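Local coordinates for bromo domain-containing protein (PDB 5KO4) that is of unknown function but contains a bromodomain, and so probably recognises acetylated lysine, as bromodomains of other proteins do, at residues Q10-D22 / I93-L105. Sequence-based numbering, arbitrary orientation.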
# COMPACT_ATOMS: atom_id res chain seq x y z
N GLN A 10 0.85 24.84 16.27
CA GLN A 10 1.39 23.56 16.72
C GLN A 10 0.83 22.42 15.89
O GLN A 10 1.56 21.49 15.56
CB GLN A 10 1.11 23.34 18.20
CG GLN A 10 1.92 24.27 19.13
CD GLN A 10 1.42 25.69 19.12
OE1 GLN A 10 0.24 25.94 19.00
NE2 GLN A 10 2.32 26.66 19.27
N CYS A 11 -0.45 22.48 15.52
CA CYS A 11 -1.00 21.41 14.70
C CYS A 11 -0.33 21.38 13.34
O CYS A 11 0.00 20.31 12.83
CB CYS A 11 -2.51 21.57 14.56
SG CYS A 11 -3.42 21.34 16.11
N ARG A 12 -0.11 22.55 12.74
CA ARG A 12 0.58 22.61 11.46
C ARG A 12 1.99 22.00 11.59
O ARG A 12 2.41 21.23 10.71
CB ARG A 12 0.71 24.05 10.98
CG ARG A 12 1.42 24.16 9.64
CD ARG A 12 1.61 25.59 9.20
NE ARG A 12 0.34 26.27 9.03
CZ ARG A 12 -0.45 26.15 7.96
NH1 ARG A 12 -0.09 25.36 6.95
NH2 ARG A 12 -1.59 26.81 7.90
N SER A 13 2.73 22.35 12.64
CA SER A 13 4.09 21.82 12.76
C SER A 13 4.08 20.30 13.00
O SER A 13 4.90 19.60 12.40
CB SER A 13 4.85 22.54 13.88
OG SER A 13 4.39 22.23 15.18
N ILE A 14 3.12 19.77 13.77
CA ILE A 14 3.05 18.33 14.01
C ILE A 14 2.70 17.61 12.71
O ILE A 14 3.30 16.59 12.39
CB ILE A 14 2.06 17.99 15.13
CG1 ILE A 14 2.57 18.56 16.48
CG2 ILE A 14 1.86 16.47 15.23
CD1 ILE A 14 1.55 18.61 17.57
N LEU A 15 1.77 18.15 11.94
CA LEU A 15 1.44 17.55 10.66
C LEU A 15 2.67 17.56 9.72
O LEU A 15 2.90 16.58 9.01
CB LEU A 15 0.27 18.29 10.01
CG LEU A 15 -0.19 17.74 8.65
CD1 LEU A 15 -0.63 16.26 8.74
CD2 LEU A 15 -1.32 18.58 8.09
N HIS A 16 3.46 18.64 9.73
CA HIS A 16 4.66 18.71 8.90
C HIS A 16 5.66 17.62 9.31
O HIS A 16 6.24 16.96 8.44
CB HIS A 16 5.31 20.08 9.01
CG HIS A 16 6.50 20.25 8.13
ND1 HIS A 16 6.38 20.66 6.82
CD2 HIS A 16 7.82 20.10 8.43
CE1 HIS A 16 7.61 20.73 6.34
NE2 HIS A 16 8.51 20.40 7.28
N VAL A 17 5.83 17.39 10.61
CA VAL A 17 6.75 16.36 11.09
C VAL A 17 6.29 14.99 10.59
O VAL A 17 7.08 14.23 10.04
CB VAL A 17 6.86 16.39 12.64
CG1 VAL A 17 7.57 15.14 13.18
CG2 VAL A 17 7.57 17.65 13.11
N VAL A 18 5.01 14.70 10.76
CA VAL A 18 4.46 13.41 10.36
C VAL A 18 4.58 13.20 8.85
O VAL A 18 4.96 12.11 8.41
CB VAL A 18 2.99 13.33 10.84
CG1 VAL A 18 2.21 12.27 10.10
CG2 VAL A 18 2.93 13.13 12.36
N MET A 19 4.28 14.23 8.04
CA MET A 19 4.37 14.06 6.59
C MET A 19 5.81 13.87 6.15
O MET A 19 6.05 13.09 5.23
CB MET A 19 3.71 15.24 5.89
CG MET A 19 2.21 15.21 6.07
SD MET A 19 1.27 16.52 5.32
CE MET A 19 1.56 16.18 3.65
N ASP A 20 6.78 14.44 6.88
CA ASP A 20 8.20 14.21 6.57
C ASP A 20 8.63 12.78 6.97
O ASP A 20 9.49 12.20 6.31
CB ASP A 20 9.08 15.23 7.30
CG ASP A 20 9.12 16.62 6.68
OD1 ASP A 20 8.81 16.74 5.48
OD2 ASP A 20 9.52 17.57 7.38
N LEU A 21 8.08 12.23 8.07
CA LEU A 21 8.37 10.85 8.48
C LEU A 21 7.83 9.87 7.45
O LEU A 21 8.42 8.81 7.23
CB LEU A 21 7.75 10.53 9.84
CG LEU A 21 8.34 11.28 11.02
CD1 LEU A 21 7.68 10.83 12.31
CD2 LEU A 21 9.85 11.08 11.12
N ASP A 22 6.68 10.19 6.84
CA ASP A 22 6.09 9.37 5.80
C ASP A 22 6.74 9.80 4.49
O ASP A 22 6.15 10.52 3.69
CB ASP A 22 4.58 9.55 5.80
CG ASP A 22 3.83 8.61 4.91
OD1 ASP A 22 4.50 7.79 4.21
OD2 ASP A 22 2.59 8.69 4.87
N ILE A 93 4.98 6.80 13.36
CA ILE A 93 4.32 8.09 13.20
C ILE A 93 3.41 8.36 14.39
O ILE A 93 3.39 9.48 14.89
CB ILE A 93 3.56 8.10 11.85
CG1 ILE A 93 4.56 8.20 10.70
CG2 ILE A 93 2.53 9.25 11.79
CD1 ILE A 93 3.99 7.93 9.33
N GLU A 94 2.68 7.35 14.88
CA GLU A 94 1.82 7.51 16.03
C GLU A 94 2.64 7.89 17.26
O GLU A 94 2.26 8.77 18.03
CB GLU A 94 1.02 6.23 16.32
CG GLU A 94 -0.04 6.44 17.39
CD GLU A 94 -0.82 5.22 17.78
OE1 GLU A 94 -0.64 4.16 17.15
OE2 GLU A 94 -1.58 5.30 18.77
N ILE A 95 3.79 7.23 17.44
CA ILE A 95 4.68 7.51 18.55
C ILE A 95 5.12 8.95 18.48
O ILE A 95 5.07 9.65 19.48
CB ILE A 95 5.88 6.53 18.53
CG1 ILE A 95 5.43 5.13 18.93
CG2 ILE A 95 7.00 7.02 19.45
CD1 ILE A 95 6.35 4.06 18.60
N ALA A 96 5.51 9.41 17.29
CA ALA A 96 5.94 10.79 17.13
C ALA A 96 4.85 11.77 17.43
O ALA A 96 5.07 12.71 18.19
CB ALA A 96 6.44 11.02 15.72
N MET A 97 3.69 11.62 16.82
CA MET A 97 2.67 12.63 17.06
C MET A 97 2.18 12.60 18.54
O MET A 97 2.00 13.67 19.11
CB MET A 97 1.51 12.50 16.07
CG MET A 97 0.68 11.29 16.25
SD MET A 97 -0.28 10.89 14.76
CE MET A 97 -1.46 9.89 15.46
N GLU A 98 2.11 11.42 19.20
CA GLU A 98 1.73 11.38 20.62
C GLU A 98 2.79 12.07 21.50
O GLU A 98 2.45 12.80 22.43
CB GLU A 98 1.47 9.95 21.10
CG GLU A 98 0.26 9.29 20.45
CD GLU A 98 -1.07 9.98 20.66
OE1 GLU A 98 -1.27 10.60 21.72
OE2 GLU A 98 -1.93 9.88 19.75
N ASP A 99 4.08 11.92 21.16
CA ASP A 99 5.15 12.59 21.90
C ASP A 99 5.04 14.10 21.78
O ASP A 99 5.48 14.82 22.68
CB ASP A 99 6.53 12.19 21.36
CG ASP A 99 6.98 10.77 21.65
OD1 ASP A 99 6.34 10.10 22.51
OD2 ASP A 99 7.94 10.32 21.00
N LEU A 100 4.56 14.59 20.63
CA LEU A 100 4.43 16.03 20.38
C LEU A 100 3.10 16.58 20.93
O LEU A 100 3.12 17.68 21.45
CB LEU A 100 4.53 16.31 18.89
CG LEU A 100 5.86 15.91 18.26
CD1 LEU A 100 5.84 16.13 16.75
CD2 LEU A 100 7.02 16.65 18.88
N PHE A 101 1.99 15.81 20.89
CA PHE A 101 0.72 16.33 21.43
C PHE A 101 0.86 16.67 22.91
O PHE A 101 0.30 17.67 23.35
CB PHE A 101 -0.42 15.33 21.30
CG PHE A 101 -0.80 14.83 19.94
CD1 PHE A 101 -0.68 15.65 18.82
CD2 PHE A 101 -1.38 13.59 19.78
CE1 PHE A 101 -1.05 15.18 17.56
CE2 PHE A 101 -1.80 13.15 18.54
CZ PHE A 101 -1.63 13.95 17.43
N VAL A 102 1.49 15.78 23.69
CA VAL A 102 1.65 15.99 25.15
C VAL A 102 2.42 17.26 25.42
O VAL A 102 2.06 18.02 26.31
CB VAL A 102 2.34 14.80 25.86
CG1 VAL A 102 1.44 13.59 25.93
CG2 VAL A 102 3.69 14.45 25.23
N THR A 103 3.49 17.47 24.65
CA THR A 103 4.42 18.58 24.82
C THR A 103 3.87 19.91 24.27
O THR A 103 4.11 20.95 24.89
CB THR A 103 5.72 18.22 24.09
OG1 THR A 103 6.03 16.84 24.35
CG2 THR A 103 6.88 19.09 24.52
N GLU A 104 3.21 19.89 23.09
CA GLU A 104 2.77 21.11 22.39
C GLU A 104 1.30 21.46 22.57
O GLU A 104 0.96 22.64 22.46
CB GLU A 104 3.01 20.95 20.89
CG GLU A 104 4.45 20.80 20.52
CD GLU A 104 4.64 20.84 19.03
OE1 GLU A 104 4.35 21.89 18.42
OE2 GLU A 104 4.95 19.78 18.45
N LEU A 105 0.42 20.46 22.65
CA LEU A 105 -1.03 20.67 22.77
C LEU A 105 -1.49 20.27 24.16
O LEU A 105 -1.99 21.11 24.90
CB LEU A 105 -1.79 19.84 21.72
CG LEU A 105 -1.37 20.03 20.27
CD1 LEU A 105 -2.08 19.04 19.38
CD2 LEU A 105 -1.63 21.45 19.80
O HOH W 1 6.00 19.82 16.08
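I14 pushes its side chain into helix 93-104 as a knob among M97, L100, F101 and E104. CB forks into an ethyl arm, CG1 and CD1, and the CG2 methyl. CG1 runs past L100, whose side chain slides by in the opposite direction, and lies 3.8 Å from L100 CB and 3.3 Å from E104 OE2. CD1 at the tip reaches the edge of the F101 ring near its plane, 3.9 Å from CD1 of that phenylalanine, and also brushes the L105 CD1 methyl. The other branch, CG2, turns toward F101 CE1 and the CB of M97. With CG1 anti to the carbonyl carbon (chi1 -65°), the ethyl arm lies along L100 and E104, and both arms touch the F101 ring.

E104 comes at I14 from the opposite direction. Its carboxylate makes no direct hydrogen bond across the helices; instead a water donates to E104 OE2 (2.6 Å) and to S13 OG. S13 was modelled in two conformers; in the one described here its hydroxyl also donates a hydrogen bond to Q10 O, so the water bridge is somewhat uncertain. Beside it the Q10 aliphatic chain crosses E104, and Q10 CB touches L105 CD2.

Toward the other end, V18 and I93 meet at about a right angle and press closely, V18 CG1 to I93 CG2 being 3.5 Å. L21 CD1 rests on A96 CB at 3.6 Å, while V17 and L100 meet tip to tip. Helix 62-80 closes the inner side: F65 touches C11, I66 touches F101, and M69 touches L15 and V18.

The axes run nearly antiparallel, at 161° and 9.9 Å apart, joining the first and last helices of the bromodomain's left-handed four-helix bundle.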